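Local coordinates for metallo-beta-lactamase family protein (Thermus thermophilus, PDB 2ZO4), which binds two zinc ions in a metallo-beta-lactamase fold and is probably a hydrolase of unassigned specificity, at residues P12-Y17 / R46-L51; Y25-A30 / K161-L166; L118-P123 / V305-P310; A260-P265 / W269-H274. All blocks are in the same frame, centred on the assembly; numbering follows the deposited sequence.

Contact 1 of 4, residues P12-Y17 / R46-L51; sequences PVPIPY and RGALEL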
# COMPACT_ATOMS: atom_id res chain seq x y z
N PRO A 12 6.90 -2.06 -15.15
CA PRO A 12 7.34 -0.89 -14.39
C PRO A 12 6.79 0.42 -14.96
O PRO A 12 6.91 0.67 -16.16
CB PRO A 12 8.88 -0.94 -14.53
CG PRO A 12 9.19 -2.30 -15.12
CD PRO A 12 7.99 -2.63 -15.95
N VAL A 13 6.18 1.24 -14.11
CA VAL A 13 5.53 2.47 -14.55
C VAL A 13 6.01 3.66 -13.70
O VAL A 13 6.04 3.55 -12.48
CB VAL A 13 3.98 2.34 -14.49
CG1 VAL A 13 3.29 3.64 -14.85
CG2 VAL A 13 3.49 1.23 -15.41
N PRO A 14 6.40 4.78 -14.35
CA PRO A 14 6.85 5.97 -13.62
C PRO A 14 5.72 6.64 -12.82
O PRO A 14 4.60 6.74 -13.30
CB PRO A 14 7.35 6.91 -14.72
CG PRO A 14 7.50 6.05 -15.95
CD PRO A 14 6.46 4.99 -15.81
N ILE A 15 6.05 7.08 -11.61
CA ILE A 15 5.10 7.75 -10.72
C ILE A 15 5.71 9.03 -10.13
O ILE A 15 6.90 9.06 -9.83
CB ILE A 15 4.56 6.81 -9.60
CG1 ILE A 15 5.71 6.21 -8.77
CG2 ILE A 15 3.67 5.72 -10.18
CD1 ILE A 15 5.27 5.53 -7.47
N PRO A 16 4.89 10.08 -9.97
CA PRO A 16 5.40 11.37 -9.50
C PRO A 16 5.59 11.44 -7.98
O PRO A 16 5.29 12.46 -7.37
CB PRO A 16 4.32 12.35 -9.96
CG PRO A 16 3.06 11.56 -9.91
CD PRO A 16 3.44 10.14 -10.25
N TYR A 17 6.09 10.35 -7.40
CA TYR A 17 6.31 10.24 -5.96
C TYR A 17 7.73 9.72 -5.68
O TYR A 17 8.35 9.13 -6.56
CB TYR A 17 5.24 9.34 -5.31
CG TYR A 17 3.84 9.83 -5.58
CD1 TYR A 17 3.34 10.97 -4.95
CD2 TYR A 17 3.01 9.16 -6.48
CE1 TYR A 17 2.06 11.43 -5.20
CE2 TYR A 17 1.73 9.62 -6.75
CZ TYR A 17 1.26 10.75 -6.10
OH TYR A 17 -0.01 11.21 -6.35
N ARG A 46 0.28 6.83 -17.95
CA ARG A 46 -0.63 6.29 -18.97
C ARG A 46 0.12 5.85 -20.22
O ARG A 46 -0.16 4.79 -20.78
CB ARG A 46 -1.67 7.34 -19.38
CG ARG A 46 -2.75 7.63 -18.36
CD ARG A 46 -3.61 8.79 -18.83
NE ARG A 46 -4.73 9.08 -17.94
CZ ARG A 46 -5.94 8.52 -18.05
NH1 ARG A 46 -6.20 7.64 -19.01
NH2 ARG A 46 -6.89 8.85 -17.19
N GLY A 47 1.08 6.67 -20.64
CA GLY A 47 1.88 6.42 -21.84
C GLY A 47 2.73 5.18 -21.72
O GLY A 47 2.77 4.35 -22.63
N ALA A 48 3.41 5.05 -20.58
CA ALA A 48 4.23 3.88 -20.28
C ALA A 48 3.42 2.58 -20.25
O ALA A 48 3.86 1.56 -20.78
CB ALA A 48 4.96 4.07 -18.96
N LEU A 49 2.24 2.64 -19.63
CA LEU A 49 1.37 1.47 -19.54
C LEU A 49 0.87 1.05 -20.93
O LEU A 49 0.87 -0.14 -21.27
CB LEU A 49 0.20 1.72 -18.57
CG LEU A 49 -0.78 0.58 -18.25
CD1 LEU A 49 -0.06 -0.74 -17.98
CD2 LEU A 49 -1.68 0.97 -17.07
N GLU A 50 0.46 2.04 -21.72
CA GLU A 50 0.02 1.82 -23.09
C GLU A 50 1.11 1.13 -23.91
O GLU A 50 0.83 0.18 -24.62
CB GLU A 50 -0.37 3.14 -23.75
CG GLU A 50 -1.04 2.98 -25.11
CD GLU A 50 -1.52 4.30 -25.70
OE1 GLU A 50 -1.02 5.37 -25.27
OE2 GLU A 50 -2.39 4.27 -26.59
N LEU A 51 2.35 1.61 -23.78
CA LEU A 51 3.48 1.03 -24.51
C LEU A 51 3.76 -0.41 -24.08
O LEU A 51 4.02 -1.27 -24.92
CB LEU A 51 4.73 1.90 -24.36
CG LEU A 51 4.82 3.13 -25.27
CD1 LEU A 51 5.88 4.10 -24.76
CD2 LEU A 51 5.11 2.73 -26.72
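Val-13 turns its CG1 anti to the backbone N (chi1 176°), which sends that methyl toward Ala-48, while the closed ring of Pro-14 fixes CD next to the same residue. This is sheet-to-helix packing in the metallo-beta-lactamase fold: strand 8-14, the outermost strand at one side of the six-stranded mixed sheet, meets helix 43-55 lying against it. Ala-48 has just one methyl to offer, and both strand residues use it. Val-13 CG1 approaches loosely, 4.5 Å from Ala-48 CB. Around this point Val-13 is buried by Ala-39, Ala-45, Val-22 and Leu-24, and its backbone pairs with that of Val-22 on strand 21-29. Its side chain lies about 8 Å from that of the zinc ligand Asp-74, and the chain leaving the strand brings Ile-15 onto that aspartate. Pro-14 is more exposed and meets the alanine with the edge of its ring. The closest approach comes here: the ring meets the methyl with the carbon next to its nitrogen, Pro-14 CD standing 3.6 Å from Ala-48 CB, whereas Pro-14 CG is already 4.4 Å from Ala-48 CB.

Contact 2 of 4, residues Y25-A30 / K161-L166; sequences YLLQGA and KRLRVL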
# COMPACT_ATOMS: atom_id res chain seq x y z
N TYR A 25 1.55 -5.89 -12.63
CA TYR A 25 1.71 -7.26 -13.11
C TYR A 25 0.57 -7.65 -14.04
O TYR A 25 -0.60 -7.60 -13.66
CB TYR A 25 1.88 -8.24 -11.93
CG TYR A 25 3.12 -7.90 -11.13
CD1 TYR A 25 4.37 -8.40 -11.51
CD2 TYR A 25 3.06 -7.05 -10.03
CE1 TYR A 25 5.52 -8.07 -10.80
CE2 TYR A 25 4.21 -6.71 -9.32
CZ TYR A 25 5.43 -7.23 -9.72
OH TYR A 25 6.57 -6.91 -9.02
N LEU A 26 0.93 -8.02 -15.27
CA LEU A 26 -0.02 -8.39 -16.32
C LEU A 26 -0.13 -9.91 -16.40
O LEU A 26 0.89 -10.61 -16.51
CB LEU A 26 0.44 -7.80 -17.66
CG LEU A 26 -0.42 -7.79 -18.94
CD1 LEU A 26 -0.72 -9.18 -19.49
CD2 LEU A 26 -1.71 -7.00 -18.75
N LEU A 27 -1.35 -10.41 -16.31
CA LEU A 27 -1.62 -11.84 -16.46
C LEU A 27 -2.41 -12.07 -17.73
O LEU A 27 -3.46 -11.46 -17.93
CB LEU A 27 -2.38 -12.39 -15.24
CG LEU A 27 -1.63 -12.63 -13.93
CD1 LEU A 27 -1.31 -11.33 -13.21
CD2 LEU A 27 -2.45 -13.53 -13.02
N GLN A 28 -1.90 -12.94 -18.59
CA GLN A 28 -2.59 -13.31 -19.83
C GLN A 28 -2.64 -14.83 -19.95
O GLN A 28 -1.65 -15.51 -19.69
CB GLN A 28 -1.89 -12.68 -21.04
CG GLN A 28 -2.59 -12.89 -22.38
CD GLN A 28 -1.82 -12.29 -23.55
OE1 GLN A 28 -0.59 -12.20 -23.51
NE2 GLN A 28 -2.54 -11.89 -24.58
N GLY A 29 -3.79 -15.36 -20.34
CA GLY A 29 -3.97 -16.79 -20.51
C GLY A 29 -5.43 -17.18 -20.51
O GLY A 29 -6.28 -16.45 -19.99
N ALA A 30 -5.73 -18.34 -21.10
CA ALA A 30 -7.09 -18.87 -21.21
C ALA A 30 -8.08 -17.85 -21.79
O ALA A 30 -9.25 -17.84 -21.44
CB ALA A 30 -7.58 -19.40 -19.85
N LYS A 161 -4.42 -18.86 -14.23
CA LYS A 161 -3.74 -19.02 -12.95
C LYS A 161 -4.72 -18.99 -11.77
O LYS A 161 -5.84 -18.48 -11.89
CB LYS A 161 -2.62 -17.99 -12.79
CG LYS A 161 -1.39 -18.33 -13.63
CD LYS A 161 -0.47 -17.14 -13.82
CE LYS A 161 0.79 -17.53 -14.60
NZ LYS A 161 0.49 -17.99 -15.99
N ARG A 162 -4.29 -19.55 -10.65
CA ARG A 162 -5.09 -19.56 -9.43
C ARG A 162 -4.39 -18.75 -8.34
O ARG A 162 -3.28 -19.08 -7.92
CB ARG A 162 -5.36 -20.99 -8.97
CG ARG A 162 -6.48 -21.09 -7.94
CD ARG A 162 -7.04 -22.51 -7.84
NE ARG A 162 -7.84 -22.66 -6.62
CZ ARG A 162 -9.17 -22.71 -6.58
NH1 ARG A 162 -9.88 -22.63 -7.69
NH2 ARG A 162 -9.78 -22.85 -5.41
N LEU A 163 -5.06 -17.68 -7.92
CA LEU A 163 -4.49 -16.71 -7.00
C LEU A 163 -5.20 -16.74 -5.66
O LEU A 163 -6.43 -16.65 -5.60
CB LEU A 163 -4.60 -15.30 -7.60
CG LEU A 163 -3.64 -14.89 -8.72
CD1 LEU A 163 -3.90 -15.64 -10.02
CD2 LEU A 163 -3.75 -13.39 -8.95
N ARG A 164 -4.44 -16.86 -4.58
CA ARG A 164 -5.00 -16.81 -3.23
C ARG A 164 -4.91 -15.39 -2.70
O ARG A 164 -3.83 -14.79 -2.68
CB ARG A 164 -4.26 -17.77 -2.30
CG ARG A 164 -4.84 -17.87 -0.88
CD ARG A 164 -6.14 -18.67 -0.85
NE ARG A 164 -5.92 -20.06 -1.22
CZ ARG A 164 -6.88 -20.97 -1.41
NH1 ARG A 164 -8.16 -20.64 -1.26
NH2 ARG A 164 -6.55 -22.21 -1.75
N VAL A 165 -6.05 -14.85 -2.26
CA VAL A 165 -6.10 -13.52 -1.67
C VAL A 165 -5.62 -13.55 -0.22
O VAL A 165 -6.19 -14.25 0.63
CB VAL A 165 -7.51 -12.89 -1.77
CG1 VAL A 165 -7.54 -11.48 -1.16
CG2 VAL A 165 -7.96 -12.84 -3.22
N LEU A 166 -4.55 -12.81 0.06
CA LEU A 166 -4.01 -12.73 1.41
C LEU A 166 -4.16 -11.32 1.95
O LEU A 166 -3.43 -10.42 1.54
CB LEU A 166 -2.53 -13.14 1.45
CG LEU A 166 -2.07 -14.44 0.78
CD1 LEU A 166 -0.56 -14.52 0.88
CD2 LEU A 166 -2.72 -15.67 1.42
O HOH W 1 -1.48 -16.23 -16.93
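No flat group offers a face or an edge where Leu-27 meets Leu-163 and Lys-161: the contact is made by branched and linear aliphatic chains, and the amide-bearing side chain of Gln-28 starts out from the other side of its strand. Leu-27 and Leu-163 reach for each other tip to tip, Leu-27 CD2 lying 3.9 Å from Leu-163 CD1. The second methyl of the partner is not far behind, with Leu-163 CD2 4.3 Å from Leu-27 CD2, so one methyl of Leu-27 sits against the forked end of Leu-163. In both leucines CG stands anti to the carbonyl carbon (chi1 -76° in each), which carries the forks into the space between the strands. Strand 21-29 belongs to the six-stranded sheet and strand 161-167 to the five-stranded one, and these two mixed sheets face each other in the αβ/βα sandwich of the metallo-beta-lactamase superfamily; the leucine pair is part of the apolar filling between them. Leu-8 flanks Leu-27 on its own sheet, while Val-158, Phe-178 and Leu-180 surround Leu-163. Lys-161 lends its aliphatic part, passing over Leu-27 at a slant with CD 4.2 Å from Leu-27 CD2. Beyond that its chain bends at the last torsion (chi4 63°), and the ammonium finds polar partners at the border of the apolar layer. Lys-161 NZ bonds to Pro-6 O and to a water 2.8 Å away, which in turn lies 2.9 Å from Gln-28 O, one of several acceptors competing for its protons.

Contact 3 of 4, residues L118-P123 / V305-P310; sequences LDHGTP and VGRGGP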
# COMPACT_ATOMS: atom_id res chain seq x y z
N LEU A 118 -2.70 18.93 12.57
CA LEU A 118 -2.66 20.12 13.43
C LEU A 118 -2.53 19.80 14.92
O LEU A 118 -1.75 20.44 15.63
CB LEU A 118 -3.92 20.97 13.21
N ASP A 119 -3.29 18.81 15.39
CA ASP A 119 -3.23 18.37 16.78
C ASP A 119 -1.89 17.76 17.16
O ASP A 119 -1.49 17.79 18.32
CB ASP A 119 -4.35 17.36 17.07
CG ASP A 119 -5.73 17.98 17.01
OD1 ASP A 119 -5.85 19.21 17.18
OD2 ASP A 119 -6.70 17.23 16.78
N HIS A 120 -1.20 17.22 16.16
CA HIS A 120 0.11 16.61 16.35
C HIS A 120 1.27 17.53 15.91
O HIS A 120 2.35 17.05 15.56
CB HIS A 120 0.17 15.24 15.68
CG HIS A 120 -0.68 14.21 16.35
ND1 HIS A 120 -0.29 13.56 17.51
CD2 HIS A 120 -1.90 13.71 16.03
CE1 HIS A 120 -1.23 12.71 17.87
NE2 HIS A 120 -2.22 12.78 16.99
N GLY A 121 1.02 18.84 15.93
CA GLY A 121 2.08 19.84 15.84
C GLY A 121 2.54 20.27 14.46
O GLY A 121 3.58 20.93 14.34
N THR A 122 1.80 19.90 13.42
CA THR A 122 2.13 20.33 12.05
C THR A 122 1.82 21.82 11.88
O THR A 122 0.69 22.25 12.15
CB THR A 122 1.39 19.49 10.97
OG1 THR A 122 1.64 18.10 11.18
CG2 THR A 122 1.85 19.88 9.56
N PRO A 123 2.82 22.61 11.45
CA PRO A 123 2.58 24.03 11.18
C PRO A 123 1.87 24.23 9.84
O PRO A 123 1.91 23.34 8.98
CB PRO A 123 3.99 24.62 11.16
CG PRO A 123 4.85 23.51 10.68
CD PRO A 123 4.23 22.24 11.21
N VAL A 305 4.82 4.83 26.15
CA VAL A 305 4.74 6.29 26.08
C VAL A 305 3.35 6.78 26.50
O VAL A 305 2.38 6.02 26.47
CB VAL A 305 5.11 6.87 24.68
CG1 VAL A 305 6.48 6.36 24.21
CG2 VAL A 305 4.02 6.58 23.65
N GLY A 306 3.29 8.05 26.89
CA GLY A 306 2.02 8.71 27.16
C GLY A 306 1.97 9.99 26.35
O GLY A 306 2.92 10.31 25.63
N ARG A 307 0.87 10.73 26.48
CA ARG A 307 0.71 12.00 25.78
C ARG A 307 -0.17 12.98 26.57
O ARG A 307 -1.12 12.58 27.24
CB ARG A 307 0.17 11.80 24.35
CG ARG A 307 -1.29 11.35 24.26
CD ARG A 307 -1.73 11.12 22.82
NE ARG A 307 -3.15 10.77 22.76
CZ ARG A 307 -3.85 10.60 21.65
NH1 ARG A 307 -3.28 10.73 20.45
NH2 ARG A 307 -5.14 10.29 21.73
N GLY A 308 0.18 14.26 26.49
CA GLY A 308 -0.64 15.33 27.04
C GLY A 308 -1.45 15.94 25.92
O GLY A 308 -1.39 15.48 24.78
N GLY A 309 -2.22 16.98 26.23
CA GLY A 309 -2.99 17.70 25.22
C GLY A 309 -4.34 17.08 24.91
O GLY A 309 -4.90 16.39 25.76
N PRO A 310 -4.87 17.32 23.69
CA PRO A 310 -4.25 18.05 22.57
C PRO A 310 -4.03 19.54 22.86
O PRO A 310 -4.71 20.10 23.73
CB PRO A 310 -5.26 17.86 21.43
CG PRO A 310 -6.55 17.60 22.11
CD PRO A 310 -6.22 16.83 23.35
O HOH W 2 -4.36 11.02 17.89
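A water-bridged polar contact between His-120 and Arg-307, with a looser touch of Asp-119 on Pro-310 beside it, joins the end of helix 110-119 to the C-terminal β-hairpin of strands 305-308 and 313-316. The helix closes in a Schellman motif with Gly-121 as its C-prime residue, and His-120 leaves the chain just at that turn. Arg-307 comes from the hairpin with its chain extended from CG to NE, after CG has settled between the backbone N and the carbonyl carbon (chi1 71°). The ring and guanidinium planes are 37° apart, and Arg-307 NH1 reaches the edge of the imidazole, 3.8 Å from His-120 CE1. A water joins them, lying at the edge and in the plane of both groups: it is 2.9 Å from His-120 NE2 and accepts from Arg-307 NH1 at 2.8 Å. Tyr-312 braces the pair, stacking on the histidine ring and making a cation-pi contact with the arginine, while Tyr-314 OH also bonds to NH1. Beside them Pro-310, which follows a cis peptide, brings CB to 4.4 Å from Asp-119 CG. Since His-120 NE2 stands 4.2 Å from Arg-307 NH1, the guanidinium charge would probably discourage a second positive charge on the imidazole, and the intervening water lets the two nitrogens share a partner without meeting directly.

Contact 4 of 4, residues A260-P265 / W269-H274; sequences ALLDGP and WELSLH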
# COMPACT_ATOMS: atom_id res chain seq x y z
N ALA A 260 14.28 6.78 22.11
CA ALA A 260 15.48 7.57 22.40
C ALA A 260 15.28 9.05 22.10
O ALA A 260 15.81 9.91 22.80
CB ALA A 260 16.68 7.02 21.64
N LEU A 261 14.51 9.34 21.05
CA LEU A 261 14.19 10.72 20.66
C LEU A 261 13.29 11.45 21.66
O LEU A 261 13.19 12.68 21.63
CB LEU A 261 13.56 10.75 19.26
CG LEU A 261 14.45 10.40 18.06
CD1 LEU A 261 13.60 10.27 16.81
CD2 LEU A 261 15.56 11.43 17.86
N LEU A 262 12.64 10.69 22.54
CA LEU A 262 11.77 11.27 23.54
C LEU A 262 12.52 11.59 24.84
O LEU A 262 12.10 11.18 25.93
CB LEU A 262 10.55 10.37 23.79
CG LEU A 262 9.50 10.30 22.69
CD1 LEU A 262 8.48 9.23 23.01
CD2 LEU A 262 8.80 11.64 22.47
N ASP A 263 13.62 12.33 24.71
CA ASP A 263 14.37 12.86 25.86
C ASP A 263 13.57 13.93 26.61
O ASP A 263 13.91 14.31 27.73
CB ASP A 263 15.75 13.39 25.42
CG ASP A 263 15.73 14.04 24.05
OD1 ASP A 263 15.29 15.20 23.92
OD2 ASP A 263 16.17 13.38 23.08
N GLY A 264 12.51 14.41 25.96
CA GLY A 264 11.51 15.28 26.57
C GLY A 264 10.22 15.21 25.76
O GLY A 264 10.20 14.55 24.72
N PRO A 265 9.15 15.88 26.24
CA PRO A 265 7.87 15.92 25.53
C PRO A 265 7.99 16.51 24.12
O PRO A 265 8.51 17.62 23.96
CB PRO A 265 7.00 16.81 26.42
CG PRO A 265 7.62 16.73 27.77
CD PRO A 265 9.09 16.63 27.50
N TRP A 269 5.10 15.75 14.71
CA TRP A 269 5.73 16.49 13.62
C TRP A 269 7.23 16.66 13.81
O TRP A 269 8.01 16.34 12.91
CB TRP A 269 5.06 17.84 13.39
CG TRP A 269 5.81 18.69 12.41
CD1 TRP A 269 6.62 19.76 12.69
CD2 TRP A 269 5.86 18.52 10.98
NE1 TRP A 269 7.15 20.27 11.53
CE2 TRP A 269 6.71 19.53 10.47
CE3 TRP A 269 5.27 17.62 10.09
CZ2 TRP A 269 6.97 19.67 9.10
CZ3 TRP A 269 5.53 17.75 8.73
CH2 TRP A 269 6.37 18.78 8.25
N GLU A 270 7.64 17.16 14.97
CA GLU A 270 9.07 17.37 15.24
C GLU A 270 9.84 16.06 15.32
O GLU A 270 11.00 15.98 14.89
CB GLU A 270 9.29 18.24 16.50
CG GLU A 270 9.00 17.57 17.83
CD GLU A 270 9.31 18.48 19.01
OE1 GLU A 270 8.35 18.91 19.69
OE2 GLU A 270 10.51 18.78 19.24
N LEU A 271 9.20 15.02 15.86
CA LEU A 271 9.78 13.68 15.93
C LEU A 271 10.03 13.09 14.54
O LEU A 271 11.05 12.42 14.32
CB LEU A 271 8.88 12.75 16.75
CG LEU A 271 8.86 12.97 18.26
CD1 LEU A 271 7.69 12.23 18.89
CD2 LEU A 271 10.19 12.55 18.89
N SER A 272 9.11 13.34 13.62
CA SER A 272 9.18 12.80 12.25
C SER A 272 10.39 13.31 11.45
O SER A 272 10.80 12.68 10.48
CB SER A 272 7.88 13.09 11.49
OG SER A 272 7.71 14.47 11.24
N LEU A 273 10.95 14.44 11.88
CA LEU A 273 12.12 15.03 11.22
C LEU A 273 13.40 14.26 11.53
O LEU A 273 14.33 14.23 10.71
CB LEU A 273 12.30 16.50 11.61
CG LEU A 273 11.18 17.50 11.29
CD1 LEU A 273 11.51 18.86 11.91
CD2 LEU A 273 10.95 17.64 9.79
N HIS A 274 13.46 13.64 12.71
CA HIS A 274 14.65 12.94 13.17
C HIS A 274 14.53 11.43 12.97
O HIS A 274 15.53 10.75 12.73
CB HIS A 274 14.92 13.25 14.64
CG HIS A 274 15.36 14.66 14.90
ND1 HIS A 274 16.25 14.98 15.89
CD2 HIS A 274 15.03 15.82 14.29
CE1 HIS A 274 16.45 16.29 15.90
NE2 HIS A 274 15.72 16.82 14.93
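Glu-270 OE1 and Pro-265 O lie 4.5 Å apart, near enough for one cation, Arg-313 NH2, to hold both: it makes a salt bridge to the carboxylate oxygen and a hydrogen bond to the carbonyl. The same OE1 also takes the backbone N-H of Thr-267, so the glutamate ties the start of its own helix to the linker before it. Beyond this polar end the contact is apolar. Leu-271 enters between two consecutive leucines, its CD2 3.8 Å from Leu-261 CB and its CD1 3.8 Å from Leu-262 CD2; the side chains of Leu-262 and Leu-271 cross at about a right angle. Past helix 240-261 an inverse gamma turn centred on Leu-262 bends the chain, and helix 268-275 folds back, forming part of a C-terminal region whose helices and β-hairpin are consistent with a winged helix-turn-helix domain. Leu-271 continues onto Thr-292 and Leu-296 of helix 286-301. Farther along, Leu-261 lies over His-274: CG lies anti to the carbonyl carbon in Leu-261 (chi1 -69°), and the fork straddles the histidine's methylene, with Leu-261 CD2 3.8 Å and Leu-261 CD1 3.9 Å from His-274 CB. Leu-261 CD2 also comes to the edge of the imidazole, 4.1 Å from His-274 ND1.

Overall arrangement
Contacts 1 and 2 belong to the metallo-beta-lactamase sandwich and share its six-stranded sheet, where strands 8-14 and 21-29 are neighbours; their centres are about 21 Å apart and contact 1 is the one near the metals, Val-13's side chain being about 11 Å from a zinc ion. Contacts 3 and 4 lie far off, with centres about 44 Å from that of contact 2, on the opposite side of the chain's centre. They touch each other, centres about 12 Å apart: His-120 O lies 3.2 Å from Trp-269 N, a probable hydrogen bond, and Val-305 CG1 packs on Leu-262 CD1. Contact 4 is nested within the loop that contact 3 closes. Together they set helix 268-275 and the C-terminal hairpin against the turn that follows helix 110-119.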